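Local coordinates for leucine aminopeptidase (Fimbriiglobus ruber, PDB 7D1B), which probably converts N-terminal glutaminyl residues of peptides into pyroglutamyl ones, as a zinc-binding glutaminyl cyclase of the M28 peptidase family, at residues A[76-81]-A[109-114]; A[180-185]-A[209-214]. All blocks are in the same frame, centred on the assembly; numbering follows the deposited sequence. Where two conformers were deposited one is given.

Contact 1 (A[76-81]-A[109-114])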
ATOM      1  N   LYS A  76      -3.080  -8.901  15.999  1.00 15.29           N
ATOM      2  CA  LYS A  76      -4.010  -9.834  15.360  1.00 16.01           C
ATOM      3  C   LYS A  76      -3.935  -9.740  13.842  1.00 15.47           C
ATOM      4  O   LYS A  76      -3.914 -10.759  13.151  1.00 15.90           O
ATOM      5  CB  LYS A  76      -5.433  -9.564  15.842  1.00 17.72           C
ATOM      6  CG  LYS A  76      -6.488 -10.439  15.182  1.00 21.29           C
ATOM      7  CD  LYS A  76      -6.315 -11.904  15.501  0.57 24.92           C
ATOM      8  CE  LYS A  76      -7.479 -12.706  14.933  0.57 28.11           C
ATOM      9  NZ  LYS A  76      -7.364 -14.159  15.219  0.57 30.32           N
ATOM     10  N   GLN A  77      -3.910  -8.520  13.309  1.00 14.37           N
ATOM     11  CA  GLN A  77      -3.778  -8.352  11.863  1.00 14.57           C
ATOM     12  C   GLN A  77      -2.513  -9.022  11.343  1.00 14.00           C
ATOM     13  O   GLN A  77      -2.524  -9.654  10.271  1.00 14.20           O
ATOM     14  CB  GLN A  77      -3.770  -6.861  11.518  1.00 16.03           C
ATOM     15  CG  GLN A  77      -3.399  -6.564  10.089  1.00 16.81           C
ATOM     16  CD  GLN A  77      -3.540  -5.109   9.738  1.00 15.67           C
ATOM     17  OE1 GLN A  77      -4.117  -4.804   8.713  1.00 19.08           O
ATOM     18  NE2 GLN A  77      -2.945  -4.197  10.546  1.00 15.20           N
ATOM     19  N   GLN A  78      -1.397  -8.849  12.060  1.00 14.45           N
ATOM     20  CA  GLN A  78      -0.149  -9.477  11.628  1.00 14.11           C
ATOM     21  C   GLN A  78      -0.280 -10.993  11.560  1.00 14.47           C
ATOM     22  O   GLN A  78       0.212 -11.628  10.615  1.00 15.50           O
ATOM     23  CB  GLN A  78       0.991  -9.080  12.561  1.00 15.23           C
ATOM     24  CG  GLN A  78       1.370  -7.620  12.419  1.00 14.69           C
ATOM     25  CD  GLN A  78       2.152  -7.112  13.612  1.00 15.71           C
ATOM     26  OE1 GLN A  78       2.420  -7.858  14.552  1.00 18.76           O
ATOM     27  NE2 GLN A  78       2.535  -5.850  13.581  1.00 15.76           N
ATOM     28  N   GLU A  79      -0.971 -11.587  12.540  1.00 15.78           N
ATOM     29  CA  GLU A  79      -1.164 -13.038  12.530  1.00 17.08           C
ATOM     30  C   GLU A  79      -2.022 -13.467  11.344  1.00 16.04           C
ATOM     31  O   GLU A  79      -1.700 -14.441  10.642  1.00 16.74           O
ATOM     32  CB  GLU A  79      -1.805 -13.486  13.838  1.00 19.68           C
ATOM     33  CG  GLU A  79      -0.895 -13.250  15.041  0.54 22.09           C
ATOM     34  CD  GLU A  79      -1.570 -13.411  16.402  0.54 26.48           C
ATOM     35  OE1 GLU A  79      -2.817 -13.487  16.470  0.54 28.20           O
ATOM     36  OE2 GLU A  79      -0.835 -13.447  17.414  0.54 27.62           O
ATOM     37  N   VAL A  80      -3.134 -12.759  11.119  1.00 15.79           N
ATOM     38  CA  VAL A  80      -4.028 -13.082  10.007  1.00 15.79           C
ATOM     39  C   VAL A  80      -3.270 -13.021   8.687  1.00 14.58           C
ATOM     40  O   VAL A  80      -3.345 -13.937   7.853  1.00 15.11           O
ATOM     41  CB  VAL A  80      -5.234 -12.123  10.011  1.00 16.84           C
ATOM     42  CG1 VAL A  80      -6.017 -12.240   8.713  1.00 18.91           C
ATOM     43  CG2 VAL A  80      -6.130 -12.375  11.224  1.00 19.44           C
ATOM     44  N   LEU A  81      -2.546 -11.922   8.468  1.00 14.24           N
ATOM     45  CA  LEU A  81      -1.842 -11.739   7.206  1.00 13.30           C
ATOM     46  C   LEU A  81      -0.724 -12.753   7.035  1.00 13.48           C
ATOM     47  O   LEU A  81      -0.536 -13.293   5.934  1.00 14.49           O
ATOM     48  CB  LEU A  81      -1.289 -10.318   7.112  1.00 13.82           C
ATOM     49  CG  LEU A  81      -2.377  -9.247   6.969  1.00 14.51           C
ATOM     50  CD1 LEU A  81      -1.797  -7.875   7.203  1.00 15.98           C
ATOM     51  CD2 LEU A  81      -3.046  -9.292   5.602  1.00 15.93           C
ATOM     52  N   ASP A 109       6.328  -0.292  19.702  1.00 15.66           N
ATOM     53  CA  ASP A 109       6.794  -1.374  18.847  1.00 15.71           C
ATOM     54  C   ASP A 109       6.131  -1.275  17.483  1.00 15.50           C
ATOM     55  O   ASP A 109       4.909  -1.133  17.397  1.00 17.87           O
ATOM     56  CB  ASP A 109       6.403  -2.712  19.470  1.00 18.48           C
ATOM     57  CG  ASP A 109       7.227  -3.058  20.677  1.00 22.32           C
ATOM     58  OD1 ASP A 109       8.447  -2.821  20.647  1.00 24.92           O
ATOM     59  OD2 ASP A 109       6.645  -3.580  21.645  1.00 27.08           O
ATOM     60  N   MET A 110       6.941  -1.339  16.432  1.00 14.49           N
ATOM     61  CA  MET A 110       6.492  -1.314  15.051  1.00 14.00           C
ATOM     62  C   MET A 110       6.990  -2.574  14.365  1.00 13.77           C
ATOM     63  O   MET A 110       8.082  -3.082  14.673  1.00 14.77           O
ATOM     64  CB  MET A 110       7.077  -0.100  14.331  1.00 14.81           C
ATOM     65  CG  MET A 110       6.674   1.193  14.951  1.00 16.44           C
ATOM     66  SD  MET A 110       5.059   1.631  14.288  0.73 14.23           S
ATOM     67  CE  MET A 110       4.840   3.304  14.939  1.00 15.20           C
ATOM     68  N   THR A 111       6.210  -3.050  13.396  1.00 12.93           N
ATOM     69  CA  THR A 111       6.615  -4.212  12.601  1.00 13.26           C
ATOM     70  C   THR A 111       6.185  -4.007  11.157  1.00 13.09           C
ATOM     71  O   THR A 111       4.982  -3.954  10.877  1.00 13.58           O
ATOM     72  CB  THR A 111       5.991  -5.514  13.131  1.00 15.11           C
ATOM     73  OG1 THR A 111       6.251  -5.644  14.530  1.00 16.99           O
ATOM     74  CG2 THR A 111       6.581  -6.731  12.407  1.00 16.81           C
ATOM     75  N   ASN A 112       7.142  -3.915  10.231  1.00 12.80           N
ATOM     76  CA  ASN A 112       6.778  -4.046   8.825  1.00 12.77           C
ATOM     77  C   ASN A 112       6.690  -5.532   8.493  1.00 12.49           C
ATOM     78  O   ASN A 112       7.428  -6.350   9.039  1.00 14.40           O
ATOM     79  CB  ASN A 112       7.840  -3.438   7.910  1.00 12.77           C
ATOM     80  CG  ASN A 112       8.013  -1.938   8.082  1.00 12.42           C
ATOM     81  OD1 ASN A 112       7.067  -1.206   8.417  1.00 12.72           O
ATOM     82  ND2 ASN A 112       9.229  -1.468   7.811  1.00 13.37           N
ATOM     83  N   LEU A 113       5.774  -5.886   7.605  1.00 12.71           N
ATOM     84  CA  LEU A 113       5.644  -7.272   7.156  1.00 13.90           C
ATOM     85  C   LEU A 113       6.015  -7.353   5.682  1.00 14.93           C
ATOM     86  O   LEU A 113       5.600  -6.513   4.883  1.00 16.70           O
ATOM     87  CB  LEU A 113       4.210  -7.761   7.338  1.00 17.21           C
ATOM     88  CG  LEU A 113       3.816  -9.216   7.581  0.51 16.26           C
ATOM     89  CD1 LEU A 113       4.524  -9.755   8.811  0.51 15.72           C
ATOM     90  CD2 LEU A 113       2.310  -9.374   7.744  0.51 16.20           C
ATOM     91  N   ILE A 114       6.803  -8.353   5.313  1.00 14.70           N
ATOM     92  CA  ILE A 114       7.184  -8.554   3.922  1.00 15.41           C
ATOM     93  C   ILE A 114       6.770  -9.963   3.537  1.00 15.28           C
ATOM     94  O   ILE A 114       7.187 -10.930   4.178  1.00 18.03           O
ATOM     95  CB  ILE A 114       8.689  -8.359   3.704  1.00 17.72           C
ATOM     96  CG1 ILE A 114       9.137  -6.973   4.177  1.00 18.87           C
ATOM     97  CG2 ILE A 114       9.049  -8.595   2.223  1.00 18.70           C
ATOM     98  CD1 ILE A 114      10.645  -6.847   4.341  1.00 24.24           C
TER
HETATM   99  O   HOH W   1       3.745  -4.552  15.858  1.00 22.00           O
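The side-chain amide nitrogen of Q78 extends from the helix to T111 on the strand and is gripped twice. NE2 donates to a water at 2.9 Å, which is also hydrogen-bonded to T111 OG1 at 3.0 Å, and it makes a weak hydrogen bond to the hydroxyl of Y131. That hydroxyl also bonds to T111 O, giving helix and strand a second shared partner beside the water. With CG anti to its own carbonyl carbon (chi1 -70°) and the chain extended beyond it, Q78 bridges from one backbone to the other and brings NE2 to 3.5 Å from T111 CB. At the other end of the amide, OE1 has a weak bond to R94 on the adjoining strand. This is helix-on-sheet packing in the α/β fold of M28 enzymes: the axes of segments 76-81 and 109-114 run nearly parallel, at 12°, and approach to 10.4 Å. One turn further along the helix the contact becomes apolar. L113, CG anti to its backbone N (chi1 -151°), sends CD2 to 3.8 Å from L81 CB, although L113 has a second conformer in which this touch may differ. L113 also packs on V92, and L81 on L183 and Y131.

Contact 2 (A[180-185]-A[209-214])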
ATOM      1  N   ASP A 180       7.897  -8.424  -3.862  1.00 11.45           N
ATOM      2  CA  ASP A 180       7.722  -8.338  -2.418  1.00 11.45           C
ATOM      3  C   ASP A 180       6.489  -7.499  -2.115  1.00 10.80           C
ATOM      4  O   ASP A 180       6.392  -6.348  -2.567  1.00 12.19           O
ATOM      5  CB  ASP A 180       8.950  -7.725  -1.748  1.00 12.53           C
ATOM      6  CG  ASP A 180      10.139  -8.638  -1.849  1.00 13.32           C
ATOM      7  OD1 ASP A 180       9.927  -9.867  -1.850  1.00 14.56           O
ATOM      8  OD2 ASP A 180      11.280  -8.157  -1.953  1.00 14.60           O
ATOM      9  N   PHE A 181       5.540  -8.088  -1.387  1.00 10.96           N
ATOM     10  CA  PHE A 181       4.433  -7.339  -0.809  1.00 10.66           C
ATOM     11  C   PHE A 181       4.950  -6.782   0.512  1.00 10.85           C
ATOM     12  O   PHE A 181       5.369  -7.553   1.388  1.00 12.55           O
ATOM     13  CB  PHE A 181       3.264  -8.276  -0.510  1.00 11.47           C
ATOM     14  CG  PHE A 181       2.534  -8.820  -1.721  1.00 11.06           C
ATOM     15  CD1 PHE A 181       2.886  -8.497  -3.035  1.00 11.56           C
ATOM     16  CD2 PHE A 181       1.446  -9.674  -1.523  1.00 12.36           C
ATOM     17  CE1 PHE A 181       2.154  -9.017  -4.129  1.00 12.36           C
ATOM     18  CE2 PHE A 181       0.723 -10.181  -2.603  1.00 12.90           C
ATOM     19  CZ  PHE A 181       1.067  -9.857  -3.897  1.00 12.74           C
ATOM     20  N   VAL A 182       4.964  -5.464   0.654  1.00 11.10           N
ATOM     21  CA  VAL A 182       5.519  -4.838   1.846  1.00 11.19           C
ATOM     22  C   VAL A 182       4.406  -4.044   2.522  1.00 11.53           C
ATOM     23  O   VAL A 182       3.791  -3.161   1.902  1.00 11.80           O
ATOM     24  CB  VAL A 182       6.732  -3.946   1.521  1.00 12.36           C
ATOM     25  CG1 VAL A 182       7.285  -3.316   2.798  1.00 13.63           C
ATOM     26  CG2 VAL A 182       7.807  -4.758   0.772  1.00 12.47           C
ATOM     27  N   LEU A 183       4.161  -4.355   3.795  1.00 11.30           N
ATOM     28  CA  LEU A 183       3.180  -3.659   4.618  1.00 11.57           C
ATOM     29  C   LEU A 183       3.928  -2.812   5.640  1.00 11.50           C
ATOM     30  O   LEU A 183       4.656  -3.346   6.497  1.00 12.30           O
ATOM     31  CB  LEU A 183       2.256  -4.663   5.298  1.00 13.30           C
ATOM     32  CG  LEU A 183       1.333  -5.318   4.261  1.00 13.75           C
ATOM     33  CD1 LEU A 183       0.815  -6.629   4.787  1.00 19.77           C
ATOM     34  CD2 LEU A 183       0.218  -4.374   3.896  1.00 17.21           C
ATOM     35  N   PHE A 184       3.775  -1.493   5.525  1.00 11.11           N
ATOM     36  CA  PHE A 184       4.456  -0.550   6.409  1.00 11.18           C
ATOM     37  C   PHE A 184       3.627  -0.274   7.653  1.00 11.15           C
ATOM     38  O   PHE A 184       2.463   0.140   7.563  1.00 11.62           O
ATOM     39  CB  PHE A 184       4.680   0.785   5.709  1.00 12.04           C
ATOM     40  CG  PHE A 184       5.510   0.700   4.454  1.00 11.39           C
ATOM     41  CD1 PHE A 184       6.800   0.161   4.462  1.00 12.24           C
ATOM     42  CD2 PHE A 184       5.002   1.183   3.252  1.00 12.41           C
ATOM     43  CE1 PHE A 184       7.553   0.116   3.292  1.00 12.48           C
ATOM     44  CE2 PHE A 184       5.758   1.143   2.091  1.00 12.89           C
ATOM     45  CZ  PHE A 184       7.025   0.607   2.112  1.00 12.66           C
ATOM     46  N   ASP A 185       4.242  -0.460   8.818  1.00 11.44           N
ATOM     47  CA  ASP A 185       3.649   0.023  10.051  1.00 11.32           C
ATOM     48  C   ASP A 185       3.889   1.530  10.186  1.00 11.98           C
ATOM     49  O   ASP A 185       4.718   2.127   9.486  1.00 12.36           O
ATOM     50  CB  ASP A 185       4.287  -0.716  11.229  1.00 12.47           C
ATOM     51  CG  ASP A 185       3.384  -0.812  12.465  1.00 12.29           C
ATOM     52  OD1 ASP A 185       2.363  -0.082  12.585  1.00 12.58           O
ATOM     53  OD2 ASP A 185       3.712  -1.659  13.334  1.00 13.31           O
ATOM     54  N   GLU A 209      10.222   4.669   6.153  1.00 12.04           N
ATOM     55  CA  GLU A 209      11.573   5.171   6.401  1.00 13.41           C
ATOM     56  C   GLU A 209      12.468   4.059   6.921  1.00 13.11           C
ATOM     57  O   GLU A 209      13.619   3.932   6.483  1.00 14.59           O
ATOM     58  CB  GLU A 209      11.537   6.370   7.344  1.00 14.24           C
ATOM     59  CG  GLU A 209      10.946   7.565   6.621  1.00 14.27           C
ATOM     60  CD  GLU A 209      10.778   8.801   7.469  1.00 15.79           C
ATOM     61  OE1 GLU A 209      11.246   8.814   8.621  1.00 18.50           O
ATOM     62  OE2 GLU A 209      10.184   9.776   6.960  1.00 16.27           O
ATOM     63  N   HIS A 210      11.950   3.219   7.829  1.00 13.45           N
ATOM     64  CA  HIS A 210      12.742   2.115   8.359  1.00 14.22           C
ATOM     65  C   HIS A 210      13.126   1.148   7.246  1.00 13.88           C
ATOM     66  O   HIS A 210      14.287   0.733   7.130  1.00 15.04           O
ATOM     67  CB  HIS A 210      11.963   1.387   9.450  1.00 15.16           C
ATOM     68  CG  HIS A 210      12.730   0.270  10.075  1.00 16.17           C
ATOM     69  ND1 HIS A 210      13.648   0.484  11.078  1.00 18.77           N
ATOM     70  CD2 HIS A 210      12.728  -1.064   9.836  1.00 18.59           C
ATOM     71  CE1 HIS A 210      14.181  -0.673  11.429  1.00 20.13           C
ATOM     72  NE2 HIS A 210      13.649  -1.626  10.688  1.00 20.28           N
ATOM     73  N   PHE A 211      12.157   0.781   6.414  1.00 13.07           N
ATOM     74  CA  PHE A 211      12.412  -0.146   5.324  1.00 13.75           C
ATOM     75  C   PHE A 211      13.440   0.429   4.362  1.00 13.15           C
ATOM     76  O   PHE A 211      14.384  -0.260   3.958  1.00 14.14           O
ATOM     77  CB  PHE A 211      11.096  -0.412   4.599  1.00 13.50           C
ATOM     78  CG  PHE A 211      11.237  -1.347   3.425  1.00 12.89           C
ATOM     79  CD1 PHE A 211      11.113  -2.715   3.588  1.00 14.00           C
ATOM     80  CD2 PHE A 211      11.514  -0.850   2.160  1.00 14.73           C
ATOM     81  CE1 PHE A 211      11.271  -3.577   2.492  1.00 14.67           C
ATOM     82  CE2 PHE A 211      11.657  -1.699   1.056  1.00 15.27           C
ATOM     83  CZ  PHE A 211      11.542  -3.067   1.238  1.00 15.02           C
ATOM     84  N   ALA A 212      13.259   1.693   3.965  1.00 13.31           N
ATOM     85  CA  ALA A 212      14.157   2.292   2.993  1.00 14.48           C
ATOM     86  C   ALA A 212      15.564   2.411   3.558  1.00 15.23           C
ATOM     87  O   ALA A 212      16.541   2.133   2.861  1.00 16.91           O
ATOM     88  CB  ALA A 212      13.627   3.656   2.569  1.00 15.79           C
ATOM     89  N   ASN A 213      15.689   2.824   4.821  1.00 15.70           N
ATOM     90  CA  ASN A 213      17.011   2.916   5.429  1.00 17.89           C
ATOM     91  C   ASN A 213      17.678   1.555   5.506  1.00 17.49           C
ATOM     92  O   ASN A 213      18.895   1.444   5.299  1.00 19.52           O
ATOM     93  CB  ASN A 213      16.911   3.514   6.828  1.00 21.04           C
ATOM     94  CG  ASN A 213      16.647   4.981   6.800  1.00 26.60           C
ATOM     95  OD1 ASN A 213      16.926   5.651   5.806  1.00 31.12           O
ATOM     96  ND2 ASN A 213      16.110   5.502   7.890  1.00 28.88           N
ATOM     97  N   GLY A 214      16.907   0.509   5.824  1.00 17.61           N
ATOM     98  CA  GLY A 214      17.484  -0.825   5.888  1.00 18.64           C
ATOM     99  C   GLY A 214      18.000  -1.278   4.540  1.00 19.13           C
ATOM    100  O   GLY A 214      19.073  -1.891   4.435  1.00 21.27           O
TER
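V182 meets the ring of F211 with both of its methyl groups. Its CG1, anti to the backbone N, lies over one face of that ring as a CH-pi contact, 4.3 Å from the centroid and 25° off the normal, while CG2 comes to 4.0 Å from F211 CE1. L183 then turns to the other side of the sheet, where it packs on A160 and M163. F184 follows on the same side as V182, and the end of its side chain swings nearer to the helix than its first bond suggests. Its CE1 lies 3.8 Å from F211 CB, and its edge is turned to the F211 face in an offset edge-to-face pair, centroids 5.9 Å apart and planes at 70°. F211 holds its ring anti to its backbone N (chi1 179°), directed from the helix onto the sheet. Replacing F211 with an alanine would probably leave the V182 methyls without the ring they cover and the F184 edge without a face to meet, opening a gap beneath the helix. Helix 206-218 thus lies over two neighbouring antiparallel strands, since F211 also touches N112 and I114 of strand 108-117, next to 178-184.

In the fold
The centres of the two contacts are about 12 Å apart, on opposite faces of one mixed six-stranded sheet. Helix 72-87 covers one face in contact 1 and helix 206-218 the other in contact 2, giving the α/β/α layering of the M28 fold. Their strands, 108-117 and 178-184, are antiparallel neighbours, joined by a probable hydrogen bond from L183 N to L113 O (2.8 Å). A second probable bond runs from T111 N to D185 OD2 (2.9 Å), just past the end of strand 178-184. Along the chain contact 1 closes before contact 2 opens. Contact 1 lies away from the zinc site, whereas the side chain of F184 in contact 2 is about 12 Å from the bound zinc ion, which E188 helps to hold.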